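Local coordinates for 16 kDa salivary peptide (Culex quinquefasciatus, PDB 7KCG), which is of unknown function but adopts a ricin-type beta-trefoil fold and may bind sugars in mosquito saliva, at residues A5-G10 with T53-R58; I96-S99 with Y104-I107; H106-N109 with H114-F117. All coordinates share one frame; numbering follows the deposited sequence.

Contact 1 of 3, residues A5-G10 with T53-R58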
# COMPACT_ATOMS: atom_id res chain seq x y z
N ALA A 5 -4.39 9.97 -15.40
CA ALA A 5 -5.68 10.18 -14.72
C ALA A 5 -6.08 8.85 -14.11
O ALA A 5 -6.40 8.81 -12.91
N ASP A 6 -5.97 7.79 -14.91
CA ASP A 6 -6.37 6.45 -14.43
C ASP A 6 -5.30 5.88 -13.50
O ASP A 6 -4.14 6.27 -13.61
CB ASP A 6 -6.71 5.55 -15.61
CG ASP A 6 -7.96 5.95 -16.37
OD1 ASP A 6 -8.48 7.05 -16.10
OD2 ASP A 6 -8.40 5.17 -17.23
N VAL A 7 -5.72 4.97 -12.63
CA VAL A 7 -4.76 4.35 -11.68
C VAL A 7 -3.71 3.58 -12.48
O VAL A 7 -4.10 2.75 -13.27
CB VAL A 7 -5.45 3.49 -10.60
CG1 VAL A 7 -4.43 2.80 -9.71
CG2 VAL A 7 -6.41 4.33 -9.78
N PRO A 8 -2.39 3.83 -12.36
CA PRO A 8 -1.42 3.04 -13.13
C PRO A 8 -1.45 1.58 -12.72
O PRO A 8 -1.50 1.24 -11.54
CB PRO A 8 -0.07 3.69 -12.78
CG PRO A 8 -0.42 5.03 -12.21
CD PRO A 8 -1.72 4.82 -11.51
N THR A 9 -1.40 0.71 -13.72
CA THR A 9 -1.38 -0.72 -13.47
C THR A 9 -0.07 -1.32 -13.95
O THR A 9 0.69 -0.70 -14.70
CB THR A 9 -2.56 -1.41 -14.14
OG1 THR A 9 -2.67 -0.95 -15.49
CG2 THR A 9 -3.84 -1.09 -13.38
N GLY A 10 0.19 -2.54 -13.50
CA GLY A 10 1.47 -3.17 -13.74
C GLY A 10 2.55 -2.68 -12.80
O GLY A 10 2.32 -2.53 -11.60
N THR A 53 -13.50 -3.21 -9.78
CA THR A 53 -13.33 -1.77 -9.50
C THR A 53 -12.20 -1.59 -8.49
O THR A 53 -11.86 -0.45 -8.22
CB THR A 53 -14.68 -1.20 -9.03
OG1 THR A 53 -14.50 0.14 -8.57
CG2 THR A 53 -15.31 -2.04 -7.94
N ASN A 54 -11.59 -2.70 -8.04
CA ASN A 54 -10.56 -2.65 -7.01
C ASN A 54 -9.21 -3.01 -7.61
O ASN A 54 -9.06 -3.19 -8.83
CB ASN A 54 -10.92 -3.59 -5.87
CG ASN A 54 -12.26 -3.28 -5.25
OD1 ASN A 54 -12.59 -2.12 -5.00
ND2 ASN A 54 -13.06 -4.31 -5.01
N PHE A 55 -8.20 -3.12 -6.75
CA PHE A 55 -6.83 -3.40 -7.15
C PHE A 55 -6.17 -4.32 -6.14
O PHE A 55 -6.43 -4.22 -4.93
CB PHE A 55 -5.98 -2.13 -7.27
CG PHE A 55 -6.47 -1.17 -8.31
CD1 PHE A 55 -6.12 -1.32 -9.63
CD2 PHE A 55 -7.28 -0.10 -7.95
CE1 PHE A 55 -6.59 -0.44 -10.60
CE2 PHE A 55 -7.76 0.80 -8.92
CZ PHE A 55 -7.40 0.62 -10.24
N ARG A 56 -5.31 -5.20 -6.63
CA ARG A 56 -4.36 -5.90 -5.79
C ARG A 56 -2.98 -5.27 -5.94
O ARG A 56 -2.61 -4.78 -7.01
CB ARG A 56 -4.30 -7.38 -6.15
CG ARG A 56 -5.60 -8.10 -5.88
CD ARG A 56 -5.42 -9.61 -5.94
NE ARG A 56 -6.64 -10.29 -5.55
CZ ARG A 56 -6.81 -10.97 -4.43
NH1 ARG A 56 -5.82 -11.09 -3.54
NH2 ARG A 56 -7.99 -11.56 -4.20
N ILE A 57 -2.21 -5.28 -4.85
CA ILE A 57 -0.89 -4.67 -4.78
C ILE A 57 0.09 -5.73 -4.30
O ILE A 57 -0.07 -6.27 -3.20
CB ILE A 57 -0.87 -3.45 -3.84
CG1 ILE A 57 -1.90 -2.40 -4.28
CG2 ILE A 57 0.53 -2.81 -3.79
CD1 ILE A 57 -2.08 -1.28 -3.22
N ARG A 58 1.10 -6.01 -5.11
CA ARG A 58 2.12 -7.06 -4.83
C ARG A 58 3.54 -6.50 -4.86
O ARG A 58 3.87 -5.80 -5.77
CB ARG A 58 2.00 -8.18 -5.86
CG ARG A 58 2.71 -9.45 -5.45
CD ARG A 58 2.47 -10.54 -6.44
NE ARG A 58 1.11 -11.01 -6.52
CZ ARG A 58 0.64 -12.05 -5.88
NH1 ARG A 58 1.42 -12.73 -5.08
NH2 ARG A 58 -0.60 -12.42 -6.04

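Contact 2 of 3, residues I96-S99 with Y104-I107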
# COMPACT_ATOMS: atom_id res chain seq x y z
N ILE A 96 -8.46 2.37 -4.93
CA ILE A 96 -7.43 3.37 -5.19
C ILE A 96 -8.11 4.51 -5.93
O ILE A 96 -8.54 4.35 -7.08
CB ILE A 96 -6.27 2.79 -6.01
CG1 ILE A 96 -5.68 1.56 -5.29
CG2 ILE A 96 -5.18 3.84 -6.19
CD1 ILE A 96 -4.43 1.01 -5.92
N THR A 97 -8.25 5.66 -5.27
CA THR A 97 -9.03 6.77 -5.79
C THR A 97 -8.22 8.06 -5.70
O THR A 97 -7.33 8.21 -4.86
CB THR A 97 -10.35 6.92 -5.03
OG1 THR A 97 -10.08 6.98 -3.62
CG2 THR A 97 -11.28 5.73 -5.30
N GLU A 98 -8.56 9.00 -6.55
CA GLU A 98 -7.81 10.25 -6.56
C GLU A 98 -8.07 10.97 -5.25
O GLU A 98 -9.17 11.02 -4.83
CB GLU A 98 -8.31 11.14 -7.68
CG GLU A 98 -8.06 10.53 -9.03
CD GLU A 98 -8.77 11.20 -10.19
OE1 GLU A 98 -9.58 12.11 -9.96
OE2 GLU A 98 -8.50 10.79 -11.30
N SER A 99 -7.01 11.52 -4.68
CA SER A 99 -7.13 12.45 -3.57
C SER A 99 -7.37 13.85 -4.13
O SER A 99 -7.43 14.06 -5.34
CB SER A 99 -5.88 12.43 -2.71
OG SER A 99 -4.88 13.26 -3.28
N TYR A 104 -1.76 12.25 -6.49
CA TYR A 104 -1.76 11.46 -5.27
C TYR A 104 -3.08 10.71 -5.11
O TYR A 104 -4.15 11.22 -5.46
CB TYR A 104 -1.52 12.33 -4.03
CG TYR A 104 -0.14 12.94 -3.99
CD1 TYR A 104 0.92 12.25 -3.42
CD2 TYR A 104 0.10 14.21 -4.52
CE1 TYR A 104 2.19 12.80 -3.37
CE2 TYR A 104 1.37 14.78 -4.47
CZ TYR A 104 2.41 14.06 -3.89
OH TYR A 104 3.68 14.58 -3.83
N PHE A 105 -2.99 9.50 -4.58
CA PHE A 105 -4.15 8.65 -4.40
C PHE A 105 -4.29 8.25 -2.94
O PHE A 105 -3.31 8.22 -2.20
CB PHE A 105 -4.05 7.37 -5.26
CG PHE A 105 -3.95 7.64 -6.74
CD1 PHE A 105 -2.74 7.99 -7.32
CD2 PHE A 105 -5.08 7.55 -7.54
CE1 PHE A 105 -2.66 8.25 -8.69
CE2 PHE A 105 -5.00 7.81 -8.92
CZ PHE A 105 -3.79 8.16 -9.49
N HIS A 106 -5.53 7.99 -2.54
CA HIS A 106 -5.85 7.25 -1.34
C HIS A 106 -5.90 5.77 -1.69
O HIS A 106 -6.43 5.39 -2.74
CB HIS A 106 -7.20 7.73 -0.78
CG HIS A 106 -7.18 9.15 -0.30
ND1 HIS A 106 -8.12 10.08 -0.70
CD2 HIS A 106 -6.34 9.80 0.54
CE1 HIS A 106 -7.87 11.24 -0.11
NE2 HIS A 106 -6.79 11.10 0.65
N ILE A 107 -5.34 4.93 -0.83
CA ILE A 107 -5.33 3.47 -1.02
C ILE A 107 -6.13 2.89 0.14
O ILE A 107 -5.64 2.90 1.28
CB ILE A 107 -3.91 2.91 -1.06
CG1 ILE A 107 -3.09 3.60 -2.14
CG2 ILE A 107 -3.94 1.40 -1.29
CD1 ILE A 107 -1.56 3.52 -2.01
O HOH W 1 -10.14 9.68 -2.68

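Contact 3 of 3, residues H106-N109 with H114-F117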
# COMPACT_ATOMS: atom_id res chain seq x y z
N HIS A 106 -5.53 7.99 -2.54
CA HIS A 106 -5.85 7.25 -1.34
C HIS A 106 -5.90 5.77 -1.69
O HIS A 106 -6.43 5.39 -2.74
CB HIS A 106 -7.20 7.73 -0.78
CG HIS A 106 -7.18 9.15 -0.30
ND1 HIS A 106 -8.12 10.08 -0.70
CD2 HIS A 106 -6.34 9.80 0.54
CE1 HIS A 106 -7.87 11.24 -0.11
NE2 HIS A 106 -6.79 11.10 0.65
N ILE A 107 -5.34 4.93 -0.83
CA ILE A 107 -5.33 3.47 -1.02
C ILE A 107 -6.13 2.89 0.14
O ILE A 107 -5.64 2.90 1.28
CB ILE A 107 -3.91 2.91 -1.06
CG1 ILE A 107 -3.09 3.60 -2.14
CG2 ILE A 107 -3.94 1.40 -1.29
CD1 ILE A 107 -1.56 3.52 -2.01
N LYS A 108 -7.35 2.45 -0.12
CA LYS A 108 -8.29 2.09 0.94
C LYS A 108 -8.59 0.60 0.92
O LYS A 108 -8.99 0.05 -0.11
CB LYS A 108 -9.60 2.87 0.79
CG LYS A 108 -10.57 2.63 1.92
CD LYS A 108 -11.92 3.24 1.59
CE LYS A 108 -12.18 4.45 2.46
NZ LYS A 108 -13.58 4.41 2.98
N ASN A 109 -8.43 -0.05 2.06
CA ASN A 109 -8.66 -1.49 2.14
C ASN A 109 -10.14 -1.82 2.00
O ASN A 109 -10.99 -1.19 2.64
CB ASN A 109 -8.13 -2.03 3.46
CG ASN A 109 -8.04 -3.52 3.47
OD1 ASN A 109 -8.88 -4.20 4.07
ND2 ASN A 109 -7.04 -4.06 2.79
N HIS A 114 -10.06 1.03 5.57
CA HIS A 114 -8.98 1.83 6.14
C HIS A 114 -8.04 2.28 5.04
O HIS A 114 -7.75 1.52 4.10
CB HIS A 114 -8.19 1.04 7.18
CG HIS A 114 -8.96 0.71 8.41
ND1 HIS A 114 -8.54 -0.24 9.33
CD2 HIS A 114 -10.13 1.20 8.89
CE1 HIS A 114 -9.42 -0.32 10.31
NE2 HIS A 114 -10.40 0.54 10.07
N CYS A 115 -7.55 3.51 5.14
CA CYS A 115 -6.61 4.03 4.16
C CYS A 115 -5.19 3.83 4.67
O CYS A 115 -4.89 4.13 5.83
CB CYS A 115 -6.86 5.51 3.87
SG CYS A 115 -8.39 5.83 2.98
N LEU A 116 -4.32 3.36 3.78
CA LEU A 116 -2.91 3.23 4.10
C LEU A 116 -2.36 4.58 4.57
O LEU A 116 -2.69 5.63 4.01
CB LEU A 116 -2.16 2.76 2.85
CG LEU A 116 -0.91 1.90 2.96
CD1 LEU A 116 -1.27 0.50 3.47
CD2 LEU A 116 -0.27 1.82 1.58
N PHE A 117 -1.53 4.53 5.61
CA PHE A 117 -1.18 5.74 6.34
C PHE A 117 0.21 5.55 6.94
O PHE A 117 0.61 4.43 7.25
CB PHE A 117 -2.25 6.02 7.41
CG PHE A 117 -1.81 6.92 8.54
CD1 PHE A 117 -1.14 6.40 9.65
CD2 PHE A 117 -2.13 8.27 8.53
CE1 PHE A 117 -0.75 7.23 10.69
CE2 PHE A 117 -1.75 9.10 9.58
CZ PHE A 117 -1.06 8.58 10.66
O HOH W 2 -4.36 5.95 1.72

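Contact 1 of 3, residues A5-G10 with T53-R58
Val7 and Thr9, on the loop of 5-10 that leads into strand 12-16, meet Phe55 on strand 54-59 without any pairing of backbones: the nearest CA atoms, those of Thr9 and Phe55, stay 8.8 Å apart and no hydrogen bond crosses. In this beta-trefoil the N-terminal arm runs past a strand of the sheet and touches it through side chains alone. Even so small a patch has a definite geometry. Val7 and Phe55 reach for each other from opposite directions, and the valine's branch point comes down on the far end of the ring, with Val7 CB 3.5 Å from Phe55 CZ. With Val7 CG1 anti to the backbone N (chi1 176°), that methyl is carried over one face of the benzene ring, a CH-pi contact whose CG1 lies 4.0 Å from the Phe55 ring centroid and 21° off the normal. The other methyl, Val7 CG2, lies on the same side of the ring plane, farther out beyond its rim, 3.9 Å from Phe55 CE2. Ile96 of the neighbouring strand 93-98 touches both Val7 and Phe55, and Ile48 also packs on the phenylalanine. Thr9 adds a lighter touch. Its side chain crosses that of Phe55 at about a right angle, and it is the methyl rather than the hydroxyl that makes the approach, Thr9 CG2 lying 4.0 Å from Phe55 CE1.

Contact 2 of 3, residues I96-S99 with Y104-I107
A beta hairpin of the trefoil, strand 93-98 returning as strand 104-109, brings Ile96-Ser99 against Tyr104-Ile107, and it illustrates how an antiparallel pair can change character toward its turn. Thr97 and His106 form the hydrogen-bonded pair: Thr97 N gives to His106 O at 3.1 Å in the carbonyl plane, and His106 N answers to Thr97 O. Ile96 with Ile107 and Glu98 with Phe105 are the non-hydrogen-bonded pairs to either side. On the buried face, the Ile96 CG2 branch lies 3.8 Å from Phe105 CB, a diagonal contact across the strands, while Ile140 of strand 138-142 touches both residues.

Nearer the turn, Ser99 grips Tyr104 O twice. Its N-H bonds at 3.0 Å from Ser99 N to Tyr104 O, tilted 23° from the carbonyl plane; Ser99 OG donates to the same oxygen at 3.1 Å from well above that plane, on the same face. A chi1 of 83° turns the hydroxyl back toward Tyr104 O, and it also bonds Asn101 N in the turn. The backbone itself sets Ser99 CB over one face of the His106 imidazole, 3.7 Å from its centroid in a CH-pi contact. A water lies in the plane of that ring at its edge, 2.9 Å from His106 ND1; it also bonds Thr97 OG1 and donates to Glu98 O at 2.7 Å. The imidazole is thus held both over a face and at an edge, which should restrict its rotation, and the water joins the outward-facing polar groups of the two strands.

Contact 3 of 3, residues H106-N109 with H114-F117
Ile107 and Asn109 bind the backbone of 114-117 by two hydrogen bonds that flank a single bridge, Lys108 with Cys115, where strand 104-109 meets strand 115-118 of the small two-stranded sheet. Leu116 N gives to Ile107 O at 2.9 Å, nearly in line with the carbonyl, and Asn109 N gives to His114 O at 2.7 Å with an angle of 170° at the hydrogen. The CA atoms of Lys108 and Cys115 close to 4.1 Å, yet the N-to-C directions of the two strands make 118°, well short of antiparallel, and the pairing is brief.

The tight part is this backbone clasp. On the buried face beside it Ile107 and Leu116 run alongside each other in the same direction, with Ile107 CD1 4.2 Å from Leu116 CD2, and Trp94 of strand 93-98 touches both. On the other side, Lys108 CG, anti to the backbone N (chi1 -175°), lies 4.0 Å from Cys115 SG, a sulfur bonded to Cys131. Beyond, the partly exposed lysine chain bends and turns from the partner strand, the looser side of the contact.

Where the strands splay apart, a water fills in for a direct bond, accepting from Ile107 N and lying 2.9 Å from Leu116 O, to which it donates. Leu116 O also receives Trp138 NE1, and His114 ND1 bonds Glu68 OE2; Asn109 ND2 bonds Gly91 O and Asn109 OD1 bonds Phe112 N, holding both amide ends. The contact therefore sets a short clasp beside a disulfide, its polar groups held by water, loops and adjoining strands.

The three contacts follow one another along the chain, and all reach the same curled sheet, contact 3 joining it to strand 115-118 of the small one. Contacts 2 and 3 share His106 and Ile107 on strand 104-109, which pairs with strand 93-98 along its length and also meets strand 115-118 near its end; their centres are about 8 Å apart. Contact 1, about 10 Å from contact 2 and 13 Å from contact 3 between centres, joins them through apolar packing: Phe55 CD2 lies 3.5 Å from Ile96 CG1, and Ile57 CD1 3.8 Å from Ile107 CG2. Sugar binding is only putative for this protein, and none of the three contacts is tied to a known ligand site.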